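Local structure of amine Dehydrogenase (Pseudomonas putida, 1JMX) at residues B[5-10]-B[70-75]. The protein is the beta-propeller subunit of an amine dehydrogenase, a heme c-containing enzyme that probably oxidises primary amines and passes the electrons to an external acceptor. Sequence-based numbering, arbitrary orientation.
Sequences PALKAG and IDLDTC
The extended N-terminal segment 5-10, leading into strand 12-18, runs past the turn that follows strand 66-71, so that the loop before one four-stranded antiparallel blade of the beta-propeller is linked to a turn of the next blade. The carbonyl of Pro5 accepts a hydrogen bond from Lys35 NZ, which also serves Leu72 O. Ala6 lies closest along the backbone, its CA 4.0 Å from Asp73 CA; its methyl CB packs beside the carboxylate carbon CG of Asp73 at 3.9 Å. Leu7 carries the main bond: its N-H donates to Asp73 OD1 (2.8 Å, 160° at the hydrogen), meeting the oxygen from well above the carboxylate plane. Asp73 CG lies anti to its own carbonyl carbon (chi1 -78°), and the two side chains cross obliquely, with Leu7 CB 3.4 Å from Asp73 OD1. Next to this bond, Leu7 CD2 packs on Leu72 CB (4.2 Å), both leucines touching Val25 of strand 22-27. A water donates to Leu7 O (2.5 Å) and to Asp73 OD2 (2.8 Å), so both carboxylate oxygens are tied to Leu7. Within the turn, Asp71 OD2 accepts from Asp73 N, an Asx turn that helps place the second aspartate. An alanine in place of Asp73 would remove the acceptor for Leu7 N and would probably loosen the N-terminal segment from the turn. Salt bridges from OD2 to Arg55 and to the C-terminal Arg349 probably keep this buried carboxylate ionised, making Asp73 a charged junction between the chain ends and the neighbouring sheet.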
loop_
_atom_site.group_PDB
_atom_site.type_symbol
_atom_site.label_atom_id
_atom_site.label_comp_id
_atom_site.label_asym_id
_atom_site.label_seq_id
_atom_site.Cartn_x
_atom_site.Cartn_y
_atom_site.Cartn_z
ATOM N N PRO B 5 -12.157 -27.629 32.365
ATOM C CA PRO B 5 -13.015 -28.812 32.201
ATOM C C PRO B 5 -12.503 -29.702 31.062
ATOM O O PRO B 5 -12.183 -29.218 29.975
ATOM C CB PRO B 5 -14.377 -28.198 31.868
ATOM C CG PRO B 5 -14.002 -26.970 31.101
ATOM C CD PRO B 5 -12.858 -26.408 31.936
ATOM N N ALA B 6 -12.374 -30.995 31.330
ATOM C CA ALA B 6 -11.904 -31.922 30.310
ATOM C C ALA B 6 -13.031 -32.123 29.321
ATOM O O ALA B 6 -14.200 -32.040 29.693
ATOM C CB ALA B 6 -11.517 -33.253 30.938
ATOM N N LEU B 7 -12.681 -32.363 28.064
ATOM C CA LEU B 7 -13.680 -32.581 27.025
ATOM C C LEU B 7 -14.361 -33.942 27.151
ATOM O O LEU B 7 -13.726 -34.941 27.499
ATOM C CB LEU B 7 -13.055 -32.427 25.638
ATOM C CG LEU B 7 -12.857 -31.004 25.097
ATOM C CD1 LEU B 7 -12.121 -30.128 26.101
ATOM C CD2 LEU B 7 -12.119 -31.066 23.777
ATOM N N LYS B 8 -15.659 -33.972 26.872
ATOM C CA LYS B 8 -16.433 -35.202 26.957
ATOM C C LYS B 8 -16.338 -36.053 25.702
ATOM O O LYS B 8 -16.382 -35.538 24.587
ATOM C CB LYS B 8 -17.893 -34.878 27.262
ATOM C CG LYS B 8 -18.073 -34.040 28.504
ATOM C CD LYS B 8 -19.480 -34.152 29.045
ATOM C CE LYS B 8 -19.683 -33.244 30.261
ATOM N NZ LYS B 8 -18.688 -33.506 31.353
ATOM N N ALA B 9 -16.217 -37.361 25.897
ATOM C CA ALA B 9 -16.122 -38.316 24.796
ATOM C C ALA B 9 -17.417 -38.377 23.993
ATOM O O ALA B 9 -18.504 -38.250 24.552
ATOM C CB ALA B 9 -15.775 -39.692 25.332
ATOM N N GLY B 10 -17.294 -38.567 22.682
ATOM C CA GLY B 10 -18.465 -38.632 21.829
ATOM C C GLY B 10 -19.023 -37.262 21.464
ATOM O O GLY B 10 -19.791 -37.138 20.511
ATOM N N ILE B 70 -0.867 -28.114 22.497
ATOM C CA ILE B 70 -1.639 -27.808 23.694
ATOM C C ILE B 70 -2.652 -28.921 23.939
ATOM O O ILE B 70 -3.379 -29.311 23.029
ATOM C CB ILE B 70 -2.417 -26.455 23.555
ATOM C CG1 ILE B 70 -1.461 -25.289 23.270
ATOM C CG2 ILE B 70 -3.221 -26.166 24.827
ATOM C CD1 ILE B 70 -0.724 -24.785 24.487
ATOM N N ASP B 71 -2.670 -29.457 25.153
ATOM C CA ASP B 71 -3.628 -30.492 25.516
ATOM C C ASP B 71 -4.914 -29.769 25.904
ATOM O O ASP B 71 -4.958 -29.086 26.918
ATOM C CB ASP B 71 -3.104 -31.316 26.696
ATOM C CG ASP B 71 -4.186 -32.165 27.355
ATOM O OD1 ASP B 71 -4.051 -32.451 28.555
ATOM O OD2 ASP B 71 -5.177 -32.543 26.697
ATOM N N LEU B 72 -5.956 -29.931 25.095
ATOM C CA LEU B 72 -7.245 -29.283 25.333
ATOM C C LEU B 72 -7.944 -29.605 26.661
ATOM O O LEU B 72 -8.664 -28.760 27.201
ATOM C CB LEU B 72 -8.193 -29.575 24.168
ATOM C CG LEU B 72 -8.221 -28.602 22.987
ATOM C CD1 LEU B 72 -6.845 -28.053 22.674
ATOM C CD2 LEU B 72 -8.824 -29.298 21.787
ATOM N N ASP B 73 -7.762 -30.822 27.168
ATOM C CA ASP B 73 -8.386 -31.223 28.430
ATOM C C ASP B 73 -7.860 -30.469 29.640
ATOM O O ASP B 73 -8.563 -30.331 30.640
ATOM C CB ASP B 73 -8.200 -32.724 28.695
ATOM C CG ASP B 73 -9.139 -33.595 27.880
ATOM O OD1 ASP B 73 -10.064 -33.076 27.226
ATOM O OD2 ASP B 73 -8.951 -34.826 27.902
ATOM N N THR B 74 -6.632 -29.975 29.551
ATOM C CA THR B 74 -6.025 -29.276 30.673
ATOM C C THR B 74 -5.414 -27.927 30.297
ATOM O O THR B 74 -4.998 -27.168 31.172
ATOM C CB THR B 74 -4.891 -30.143 31.295
ATOM O OG1 THR B 74 -3.867 -30.372 30.313
ATOM C CG2 THR B 74 -5.433 -31.496 31.769
ATOM N N CYS B 75 -5.361 -27.644 29.001
ATOM C CA CYS B 75 -4.760 -26.420 28.480
ATOM C C CYS B 75 -3.246 -26.414 28.656
ATOM O O CYS B 75 -2.627 -25.351 28.621
ATOM C CB CYS B 75 -5.338 -25.170 29.150
ATOM S SG CYS B 75 -7.048 -24.776 28.708
HETATM O O HOH W 1 -11.516 -36.045 28.058
#